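Local coordinates for tail fiber protein (Acinetobacter phage AM24, PDB 5W5P) that probably acts as the trimeric tailspike with which the phage recognises, and may depolymerise, the capsular polysaccharide of its Acinetobacter host, at residues Leu39-Leu45 against Tyr58-Asn64; Gly70-Asp76 against Thr96-Lys101; Gln487-Ala491 against Leu610-Ala614. All coordinates share one frame; numbering follows the deposited sequence.

Contact 1 (Leu39-Leu45 against Tyr58-Asn64)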
loop_
_atom_site.group_PDB
_atom_site.type_symbol
_atom_site.label_atom_id
_atom_site.label_comp_id
_atom_site.label_asym_id
_atom_site.label_seq_id
_atom_site.Cartn_x
_atom_site.Cartn_y
_atom_site.Cartn_z
ATOM N N LEU A 39 5.973 -54.956 -13.228
ATOM C CA LEU A 39 7.077 -54.026 -13.460
ATOM C C LEU A 39 7.231 -53.134 -12.234
ATOM O O LEU A 39 6.611 -52.073 -12.118
ATOM C CB LEU A 39 6.831 -53.208 -14.721
ATOM C CG LEU A 39 6.613 -54.017 -15.994
ATOM C CD1 LEU A 39 6.298 -53.102 -17.158
ATOM C CD2 LEU A 39 7.841 -54.861 -16.295
ATOM N N LYS A 40 8.078 -53.568 -11.304
ATOM C CA LYS A 40 8.242 -52.855 -10.045
ATOM C C LYS A 40 9.260 -51.723 -10.147
ATOM O O LYS A 40 9.011 -50.620 -9.651
ATOM C CB LYS A 40 8.644 -53.833 -8.937
ATOM C CG LYS A 40 9.118 -53.155 -7.668
ATOM C CD LYS A 40 9.534 -54.157 -6.617
ATOM C CE LYS A 40 9.518 -53.529 -5.227
ATOM N NZ LYS A 40 10.723 -53.936 -4.439
ATOM N N THR A 41 10.396 -51.971 -10.796
ATOM C CA THR A 41 11.506 -51.027 -10.848
ATOM C C THR A 41 11.800 -50.618 -12.288
ATOM O O THR A 41 11.251 -51.168 -13.245
ATOM C CB THR A 41 12.766 -51.629 -10.214
ATOM O OG1 THR A 41 13.252 -52.696 -11.040
ATOM C CG2 THR A 41 12.460 -52.171 -8.822
ATOM N N PHE A 42 12.685 -49.625 -12.431
ATOM C CA PHE A 42 13.115 -49.183 -13.755
ATOM C C PHE A 42 13.817 -50.299 -14.512
ATOM O O PHE A 42 13.692 -50.392 -15.737
ATOM C CB PHE A 42 14.050 -47.974 -13.634
ATOM C CG PHE A 42 13.346 -46.642 -13.578
ATOM C CD1 PHE A 42 12.025 -46.545 -13.171
ATOM C CD2 PHE A 42 14.023 -45.480 -13.923
ATOM C CE1 PHE A 42 11.392 -45.312 -13.115
ATOM C CE2 PHE A 42 13.396 -44.245 -13.871
ATOM C CZ PHE A 42 12.078 -44.161 -13.468
ATOM N N ASP A 43 14.568 -51.147 -13.805
ATOM C CA ASP A 43 15.243 -52.260 -14.464
ATOM C C ASP A 43 14.248 -53.256 -15.046
ATOM O O ASP A 43 14.508 -53.844 -16.103
ATOM C CB ASP A 43 16.188 -52.957 -13.483
ATOM C CG ASP A 43 17.128 -53.931 -14.170
ATOM O OD1 ASP A 43 17.931 -53.487 -15.019
ATOM O OD2 ASP A 43 17.068 -55.145 -13.863
ATOM N N ASP A 44 13.108 -53.457 -14.379
ATOM C CA ASP A 44 12.088 -54.347 -14.922
ATOM C C ASP A 44 11.517 -53.815 -16.228
ATOM O O ASP A 44 11.195 -54.600 -17.124
ATOM C CB ASP A 44 10.969 -54.550 -13.905
ATOM C CG ASP A 44 11.439 -55.265 -12.660
ATOM O OD1 ASP A 44 12.450 -55.996 -12.738
ATOM O OD2 ASP A 44 10.797 -55.095 -11.602
ATOM N N LEU A 45 11.378 -52.494 -16.359
ATOM C CA LEU A 45 10.877 -51.938 -17.612
ATOM C C LEU A 45 11.898 -52.094 -18.730
ATOM O O LEU A 45 11.552 -52.525 -19.835
ATOM C CB LEU A 45 10.499 -50.470 -17.428
ATOM C CG LEU A 45 9.977 -49.763 -18.680
ATOM C CD1 LEU A 45 8.591 -50.265 -19.060
ATOM C CD2 LEU A 45 9.960 -48.260 -18.471
ATOM N N TYR A 58 2.650 -49.555 -16.187
ATOM C CA TYR A 58 2.955 -48.823 -14.969
ATOM C C TYR A 58 4.213 -49.393 -14.329
ATOM O O TYR A 58 4.301 -50.603 -14.096
ATOM C CB TYR A 58 1.785 -48.883 -13.986
ATOM C CG TYR A 58 2.108 -48.262 -12.652
ATOM C CD1 TYR A 58 2.449 -49.052 -11.566
ATOM C CD2 TYR A 58 2.091 -46.882 -12.482
ATOM C CE1 TYR A 58 2.757 -48.495 -10.351
ATOM C CE2 TYR A 58 2.400 -46.313 -11.260
ATOM C CZ TYR A 58 2.731 -47.127 -10.199
ATOM O OH TYR A 58 3.041 -46.584 -8.974
ATOM N N VAL A 59 5.185 -48.525 -14.056
ATOM C CA VAL A 59 6.385 -48.893 -13.311
ATOM C C VAL A 59 6.218 -48.403 -11.880
ATOM O O VAL A 59 5.905 -47.227 -11.650
ATOM C CB VAL A 59 7.652 -48.306 -13.956
ATOM C CG1 VAL A 59 8.893 -48.834 -13.256
ATOM C CG2 VAL A 59 7.693 -48.635 -15.440
ATOM N N GLY A 60 6.437 -49.299 -10.917
ATOM C CA GLY A 60 6.096 -48.989 -9.537
ATOM C C GLY A 60 7.016 -47.962 -8.900
ATOM O O GLY A 60 6.560 -47.081 -8.171
ATOM N N GLN A 61 8.316 -48.074 -9.147
ATOM C CA GLN A 61 9.316 -47.223 -8.512
ATOM C C GLN A 61 10.606 -47.315 -9.325
ATOM O O GLN A 61 10.656 -47.975 -10.370
ATOM C CB GLN A 61 9.526 -47.616 -7.043
ATOM C CG GLN A 61 9.911 -49.073 -6.827
ATOM C CD GLN A 61 9.595 -49.564 -5.425
ATOM O OE1 GLN A 61 8.488 -49.371 -4.920
ATOM N NE2 GLN A 61 10.573 -50.194 -4.786
ATOM N N ARG A 62 11.657 -46.641 -8.850
ATOM C CA ARG A 62 12.905 -46.583 -9.605
ATOM C C ARG A 62 13.745 -47.832 -9.385
ATOM O O ARG A 62 14.191 -48.462 -10.347
ATOM C CB ARG A 62 13.702 -45.333 -9.222
ATOM C CG ARG A 62 13.334 -44.087 -10.005
ATOM C CD ARG A 62 14.233 -42.908 -9.643
ATOM N NE ARG A 62 15.650 -43.222 -9.823
ATOM C CZ ARG A 62 16.336 -42.973 -10.935
ATOM N NH1 ARG A 62 15.737 -42.399 -11.971
ATOM N NH2 ARG A 62 17.620 -43.294 -11.011
ATOM N N SER A 63 13.971 -48.191 -8.125
ATOM C CA SER A 63 14.658 -49.418 -7.756
ATOM C C SER A 63 13.987 -50.002 -6.517
ATOM O O SER A 63 13.045 -49.431 -5.961
ATOM C CB SER A 63 16.143 -49.170 -7.492
ATOM O OG SER A 63 16.325 -48.367 -6.336
ATOM N N ASN A 64 14.489 -51.159 -6.083
ATOM C CA ASN A 64 13.957 -51.792 -4.878
ATOM C C ASN A 64 14.226 -50.971 -3.622
ATOM O O ASN A 64 13.529 -51.153 -2.611
ATOM C CB ASN A 64 14.525 -53.198 -4.684
ATOM C CG ASN A 64 14.150 -54.153 -5.801
ATOM O OD1 ASN A 64 12.963 -54.360 -6.090
ATOM N ND2 ASN A 64 15.147 -54.749 -6.423
HETATM O O HOH W 1 3.789 -53.331 -13.793
#

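Contact 2 (Gly70-Asp76 against Thr96-Lys101)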
loop_
_atom_site.group_PDB
_atom_site.type_symbol
_atom_site.label_atom_id
_atom_site.label_comp_id
_atom_site.label_asym_id
_atom_site.label_seq_id
_atom_site.Cartn_x
_atom_site.Cartn_y
_atom_site.Cartn_z
ATOM N N GLY A 70 7.970 -43.687 -9.771
ATOM C CA GLY A 70 7.068 -44.490 -10.567
ATOM C C GLY A 70 6.148 -43.651 -11.437
ATOM O O GLY A 70 6.076 -42.426 -11.339
ATOM N N GLY A 71 5.429 -44.337 -12.314
ATOM C CA GLY A 71 4.479 -43.679 -13.186
ATOM C C GLY A 71 4.176 -44.542 -14.397
ATOM O O GLY A 71 4.609 -45.688 -14.495
ATOM N N LEU A 72 3.420 -43.951 -15.318
ATOM C CA LEU A 72 3.029 -44.620 -16.550
ATOM C C LEU A 72 4.046 -44.339 -17.649
ATOM O O LEU A 72 4.542 -43.217 -17.781
ATOM C CB LEU A 72 1.641 -44.156 -17.002
ATOM C CG LEU A 72 0.447 -44.457 -16.094
ATOM C CD1 LEU A 72 -0.694 -43.501 -16.402
ATOM C CD2 LEU A 72 -0.009 -45.907 -16.248
ATOM N N PHE A 73 4.345 -45.368 -18.439
ATOM C CA PHE A 73 5.263 -45.271 -19.566
ATOM C C PHE A 73 4.620 -45.929 -20.779
ATOM O O PHE A 73 4.052 -47.021 -20.667
ATOM C CB PHE A 73 6.608 -45.939 -19.247
ATOM C CG PHE A 73 7.431 -45.196 -18.231
ATOM C CD1 PHE A 73 7.236 -45.403 -16.873
ATOM C CD2 PHE A 73 8.397 -44.285 -18.634
ATOM C CE1 PHE A 73 7.991 -44.716 -15.937
ATOM C CE2 PHE A 73 9.153 -43.596 -17.702
ATOM C CZ PHE A 73 8.949 -43.813 -16.353
ATOM N N TYR A 74 4.699 -45.271 -21.932
ATOM C CA TYR A 74 4.172 -45.821 -23.171
ATOM C C TYR A 74 5.309 -46.089 -24.146
ATOM O O TYR A 74 6.280 -45.330 -24.210
ATOM C CB TYR A 74 3.125 -44.894 -23.806
ATOM C CG TYR A 74 3.680 -43.695 -24.539
ATOM C CD1 TYR A 74 4.039 -42.540 -23.846
ATOM C CD2 TYR A 74 3.822 -43.704 -25.922
ATOM C CE1 TYR A 74 4.538 -41.429 -24.505
ATOM C CE2 TYR A 74 4.320 -42.604 -26.593
ATOM C CZ TYR A 74 4.677 -41.465 -25.880
ATOM O OH TYR A 74 5.172 -40.363 -26.544
ATOM N N ALA A 75 5.186 -47.185 -24.889
ATOM C CA ALA A 75 6.207 -47.590 -25.854
ATOM C C ALA A 75 6.018 -46.773 -27.125
ATOM O O ALA A 75 5.104 -47.024 -27.911
ATOM C CB ALA A 75 6.125 -49.086 -26.134
ATOM N N ASP A 76 6.885 -45.781 -27.322
ATOM C CA ASP A 76 6.848 -44.931 -28.511
ATOM C C ASP A 76 7.515 -45.685 -29.655
ATOM O O ASP A 76 8.736 -45.642 -29.832
ATOM C CB ASP A 76 7.533 -43.598 -28.235
ATOM C CG ASP A 76 7.258 -42.569 -29.309
ATOM O OD1 ASP A 76 6.533 -42.890 -30.273
ATOM O OD2 ASP A 76 7.771 -41.439 -29.191
ATOM N N THR A 96 13.311 -50.451 -27.266
ATOM C CA THR A 96 12.063 -49.718 -27.118
ATOM C C THR A 96 12.283 -48.450 -26.304
ATOM O O THR A 96 12.841 -48.495 -25.202
ATOM C CB THR A 96 11.008 -50.592 -26.441
ATOM O OG1 THR A 96 10.659 -51.684 -27.304
ATOM C CG2 THR A 96 9.764 -49.779 -26.135
ATOM N N ARG A 97 11.842 -47.317 -26.851
ATOM C CA ARG A 97 11.884 -46.045 -26.135
ATOM C C ARG A 97 10.597 -45.907 -25.334
ATOM O O ARG A 97 9.530 -45.637 -25.891
ATOM C CB ARG A 97 12.070 -44.881 -27.099
ATOM C CG ARG A 97 13.515 -44.448 -27.236
ATOM C CD ARG A 97 14.236 -45.315 -28.261
ATOM N NE ARG A 97 15.669 -45.038 -28.305
ATOM C CZ ARG A 97 16.580 -45.895 -28.751
ATOM N NH1 ARG A 97 16.211 -47.091 -29.187
ATOM N NH2 ARG A 97 17.859 -45.551 -28.760
ATOM N N TRP A 98 10.704 -46.105 -24.022
ATOM C CA TRP A 98 9.605 -45.867 -23.097
ATOM C C TRP A 98 9.627 -44.407 -22.653
ATOM O O TRP A 98 10.663 -43.896 -22.217
ATOM C CB TRP A 98 9.712 -46.794 -21.882
ATOM C CG TRP A 98 9.556 -48.263 -22.207
ATOM C CD1 TRP A 98 10.555 -49.167 -22.432
ATOM C CD2 TRP A 98 8.326 -48.989 -22.338
ATOM N NE1 TRP A 98 10.023 -50.404 -22.699
ATOM C CE2 TRP A 98 8.657 -50.321 -22.644
ATOM C CE3 TRP A 98 6.978 -48.640 -22.223
ATOM C CZ2 TRP A 98 7.689 -51.305 -22.838
ATOM C CZ3 TRP A 98 6.018 -49.620 -22.418
ATOM C CH2 TRP A 98 6.378 -50.932 -22.721
ATOM N N LYS A 99 8.485 -43.736 -22.766
ATOM C CA LYS A 99 8.365 -42.332 -22.395
ATOM C C LYS A 99 7.292 -42.168 -21.330
ATOM O O LYS A 99 6.186 -42.698 -21.462
ATOM C CB LYS A 99 8.052 -41.454 -23.613
ATOM C CG LYS A 99 8.984 -41.731 -24.763
ATOM C CD LYS A 99 8.777 -40.830 -25.960
ATOM C CE LYS A 99 10.079 -40.727 -26.750
ATOM N NZ LYS A 99 9.814 -40.293 -28.146
ATOM N N ARG A 100 7.630 -41.433 -20.280
ATOM C CA ARG A 100 6.703 -41.202 -19.182
ATOM C C ARG A 100 5.539 -40.340 -19.648
ATOM O O ARG A 100 5.718 -39.370 -20.390
ATOM C CB ARG A 100 7.429 -40.529 -18.013
ATOM C CG ARG A 100 6.557 -40.202 -16.817
ATOM C CD ARG A 100 7.318 -39.349 -15.802
ATOM N NE ARG A 100 8.520 -40.014 -15.302
ATOM C CZ ARG A 100 8.537 -40.833 -14.257
ATOM N NH1 ARG A 100 7.416 -41.091 -13.601
ATOM N NH2 ARG A 100 9.673 -41.390 -13.863
ATOM N N LYS A 101 4.337 -40.711 -19.218
ATOM C CA LYS A 101 3.139 -39.918 -19.466
ATOM C C LYS A 101 3.043 -38.868 -18.368
ATOM O O LYS A 101 2.848 -39.205 -17.197
ATOM C CB LYS A 101 1.895 -40.802 -19.486
ATOM C CG LYS A 101 1.943 -41.956 -20.484
ATOM C CD LYS A 101 1.073 -41.671 -21.698
ATOM C CE LYS A 101 0.402 -42.937 -22.208
ATOM N NZ LYS A 101 -0.540 -42.634 -23.318
HETATM O O HOH W 2 2.826 -41.215 -14.819
#

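Contact 3 (Gln487-Ala491 against Leu610-Ala614)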
loop_
_atom_site.group_PDB
_atom_site.type_symbol
_atom_site.label_atom_id
_atom_site.label_comp_id
_atom_site.label_asym_id
_atom_site.label_seq_id
_atom_site.Cartn_x
_atom_site.Cartn_y
_atom_site.Cartn_z
ATOM N N GLN A 487 -19.685 26.896 24.742
ATOM C CA GLN A 487 -19.140 28.246 24.854
ATOM C C GLN A 487 -17.626 28.246 24.696
ATOM O O GLN A 487 -17.065 29.138 24.048
ATOM C CB GLN A 487 -19.538 28.869 26.194
ATOM C CG GLN A 487 -20.955 29.423 26.230
ATOM C CD GLN A 487 -21.338 29.952 27.599
ATOM O OE1 GLN A 487 -20.687 29.646 28.600
ATOM N NE2 GLN A 487 -22.406 30.740 27.654
ATOM N N SER A 488 -16.946 27.247 25.263
ATOM C CA SER A 488 -15.488 27.227 25.249
ATOM C C SER A 488 -14.902 27.004 23.859
ATOM O O SER A 488 -13.709 27.254 23.665
ATOM C CB SER A 488 -14.974 26.153 26.208
ATOM O OG SER A 488 -15.601 24.907 25.962
ATOM N N SER A 489 -15.700 26.555 22.891
ATOM C CA SER A 489 -15.206 26.326 21.540
ATOM C C SER A 489 -15.242 27.564 20.655
ATOM O O SER A 489 -14.672 27.534 19.560
ATOM C CB SER A 489 -16.013 25.217 20.853
ATOM O OG SER A 489 -16.357 24.193 21.760
ATOM N N ARG A 490 -15.889 28.646 21.096
ATOM C CA ARG A 490 -16.192 29.742 20.180
ATOM C C ARG A 490 -15.013 30.690 19.995
ATOM O O ARG A 490 -14.652 31.021 18.862
ATOM C CB ARG A 490 -17.420 30.503 20.676
ATOM C CG ARG A 490 -18.633 29.617 20.892
ATOM C CD ARG A 490 -19.927 30.387 20.731
ATOM N NE ARG A 490 -21.090 29.523 20.910
ATOM C CZ ARG A 490 -21.903 29.573 21.963
ATOM N NH1 ARG A 490 -21.683 30.449 22.935
ATOM N NH2 ARG A 490 -22.936 28.745 22.043
ATOM N N ALA A 491 -14.406 31.136 21.094
ATOM C CA ALA A 491 -13.409 32.199 21.032
ATOM C C ALA A 491 -12.195 31.781 20.206
ATOM O O ALA A 491 -11.829 30.604 20.141
ATOM C CB ALA A 491 -12.965 32.596 22.441
ATOM N N LEU A 610 -6.443 28.100 19.404
ATOM C CA LEU A 610 -6.237 27.740 20.802
ATOM C C LEU A 610 -7.042 28.654 21.711
ATOM O O LEU A 610 -6.882 29.876 21.673
ATOM C CB LEU A 610 -4.755 27.815 21.157
ATOM C CG LEU A 610 -4.374 27.262 22.533
ATOM C CD1 LEU A 610 -4.801 25.813 22.664
ATOM C CD2 LEU A 610 -2.880 27.399 22.772
ATOM N N ASN A 611 -7.923 28.061 22.509
ATOM C CA ASN A 611 -8.705 28.801 23.497
ATOM C C ASN A 611 -8.830 27.919 24.736
ATOM O O ASN A 611 -8.043 26.990 24.945
ATOM C CB ASN A 611 -10.061 29.240 22.917
ATOM C CG ASN A 611 -10.883 28.076 22.380
ATOM O OD1 ASN A 611 -10.685 26.924 22.768
ATOM N ND2 ASN A 611 -11.820 28.381 21.488
ATOM N N SER A 612 -9.827 28.209 25.576
ATOM C CA SER A 612 -10.052 27.436 26.792
ATOM C C SER A 612 -10.730 26.099 26.532
ATOM O O SER A 612 -10.788 25.266 27.443
ATOM C CB SER A 612 -10.892 28.244 27.783
ATOM O OG SER A 612 -10.110 29.237 28.418
ATOM N N GLY A 613 -11.250 25.879 25.326
ATOM C CA GLY A 613 -11.909 24.647 24.972
ATOM C C GLY A 613 -11.058 23.773 24.070
ATOM O O GLY A 613 -9.850 23.968 23.915
ATOM N N ALA A 614 -11.721 22.792 23.460
ATOM C CA ALA A 614 -11.056 21.833 22.594
ATOM C C ALA A 614 -11.100 22.237 21.128
ATOM O O ALA A 614 -10.976 21.375 20.254
ATOM C CB ALA A 614 -11.668 20.441 22.779
HETATM O O HOH W 3 -14.536 23.041 23.875
HETATM O O HOH W 4 -12.516 29.241 25.019
#

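Contact 1 (Leu39-Leu45 against Tyr58-Asn64)
L39 to F42 run alongside G60 to R62 in the same direction, tied by three backbone hydrogen bonds: G60 N to L39 O, Q61 N to K40 O and F42 N to R62 O, the last 2.8 Å long. The segment 39-45 carries the start of helix 42-46, and T41 is its N-cap in a capping box with D44. D44 OD2 accepts from T41 N, T41 OG1 accepts a weak bond from D44 N, and K40 N gives the same carboxylate oxygen a second donor; chi1 of 69°, which sets OG1 between the backbone N and the carbonyl carbon, aims it at that turn. The cap thus fixes the backbone that meets the other segment, and T41 CG2 is left to pack against S63 and N64.

The apolar part of the contact gathers round F42 and V59. R62 CG sits over one face of the F42 ring, a CH-pi contact 3.8 Å from the ring centroid, and V59 CG1 meets the ring at its edge, 3.9 Å from F42 CD1. V59 divides its two methyls between the segment's side chains: CG2 touches L45 CD2 at 3.8 Å, the two side chains crossing at about a right angle. The R62 guanidinium, its plane turned 59° from the ring, is engaged by D86 in a salt bridge and by the carbonyl of W110. G60 O accepts from K101 NZ of the second subunit.

K40 and Q61 lie side by side, with K40 CE 3.5 Å from Q61 NE2, and the latter donates to S63 O. The N64 side chain, about 4 Å from a bound zinc ion, crosses K40 nearly at right angles; K40 NZ donates a hydrogen bond to N64 OD1, 2.8 Å long, from 17° out of the carbonyl plane.

Contact 2 (Gly70-Asp76 against Thr96-Lys101)
Y74 and K99 form the central hydrogen-bonded pair of two antiparallel strands, 71-75 and 97-100: Y74 N donates to K99 O at 3.0 Å and K99 N returns a bond to Y74 O. Beyond this pair, K101 N binds L72 O and D76 N binds R97 O, while F73 with R100 and A75 with W98 are non-hydrogen-bonded pairs. The strands are twisted, their directions 142° apart.

On the face carrying Y74 and K99, the lysine's extended chain runs past the tyrosine ring, with K99 CB 3.6 Å from Y74 CE1, and ends in a salt bridge to D76. K99 NZ lies 2.6 Å from D76 OD2, on the anti side of the carboxylate. K101 CE packs on Y74 CB, crossing the tyrosine almost perpendicularly.

The other face carries F73, A75, W98 and R100. A75 CB rests over the six-membered ring of W98, 3.9 Å from its centroid, and T96 CG2 lies over the same face. F73 CZ stands 3.5 Å above the R100 guanidinium, the two planes 63° apart. In its own plane, R100 NH1 donates to G70 O at 2.9 Å, coming from well above the carbonyl plane.

A second shell holds these charges in place. D79 also pairs with K99 NZ, W110 makes a cation-pi contact with R100, and R100 NH2 donates to the carbonyls of G69 and G87. K101 NZ has its polar partner, G60 O, on the third subunit; L72 and K101 also pack on Y58 of that subunit.

The pair occupies the middle of a four-stranded antiparallel sheet, with strand 56-59 beside 71-75 and strand 89-91 beside 97-100; helix 42-46 covers the face of F73, W98 and R100, through L45 and F42.

Contact 3 (Gln487-Ala491 against Leu610-Ala614)
N611 reaches across to segment 487-491 with its side-chain amide, and S488 meets it from the facing loop; these two residues bury more surface here than any others. N611 forms an Asx turn: its OD1 accepts from G613 N at 2.8 Å, the donor standing 49° out of the carbonyl plane. The turn lies in the loop that follows strand 598-608, and its partner is the helically wound loop before strand 492-503, so the contact joins two loops next to neighbouring antiparallel strands of the C-terminal domain.

Setting CG between the backbone N and the carbonyl carbon (chi1 56°) folds the amide of N611 back over its own turn. Both ends of the amide are then used: OD1 holds the turn, and ND2 crosses to the other segment. S488 O lies 3.1 Å from N611 ND2, but the angle is too poor for a hydrogen bond.

S488 packs through its methylene, CB standing 3.6 Å from G613 CA. Its carbonyl oxygen is also met by that alpha carbon in a CA-H...O contact, so G613, which has no side chain, lies flush against this loop. One water is hydrogen-bonded to S488 OG and S489 OG and accepts from A614 N, bridging the two segments.

The third subunit grips the same turn: R457 of that chain donates to N611 O, and K503 of that chain binds S612 OG. F499 of the same subunit packs on both A491 and N611. Between the segments themselves the bond is N611 ND2 to A491 O, 2.6 Å long, with an N-H...acceptor angle of 154°.

How the contacts relate
Contacts 1 and 2 follow one another along the chain in the N-terminal part, their centres 12 Å apart, and share one antiparallel sheet. Strands 56-59 and 71-75 are neighbours there, V59 N lying 2.9 Å from G71 O in a probable hydrogen bond, and L45 of contact 1 packs on W98 of contact 2. Contact 3 comes last, on the opposite side of the chain's centre, about 88 and 87 Å between centres from contacts 1 and 2. The parallel strands of an elongated beta-helix intervene. Contact 1 meets the second subunit and contacts 2 and 3 the third, so both ends of the crystallised fragment take part in the trimer.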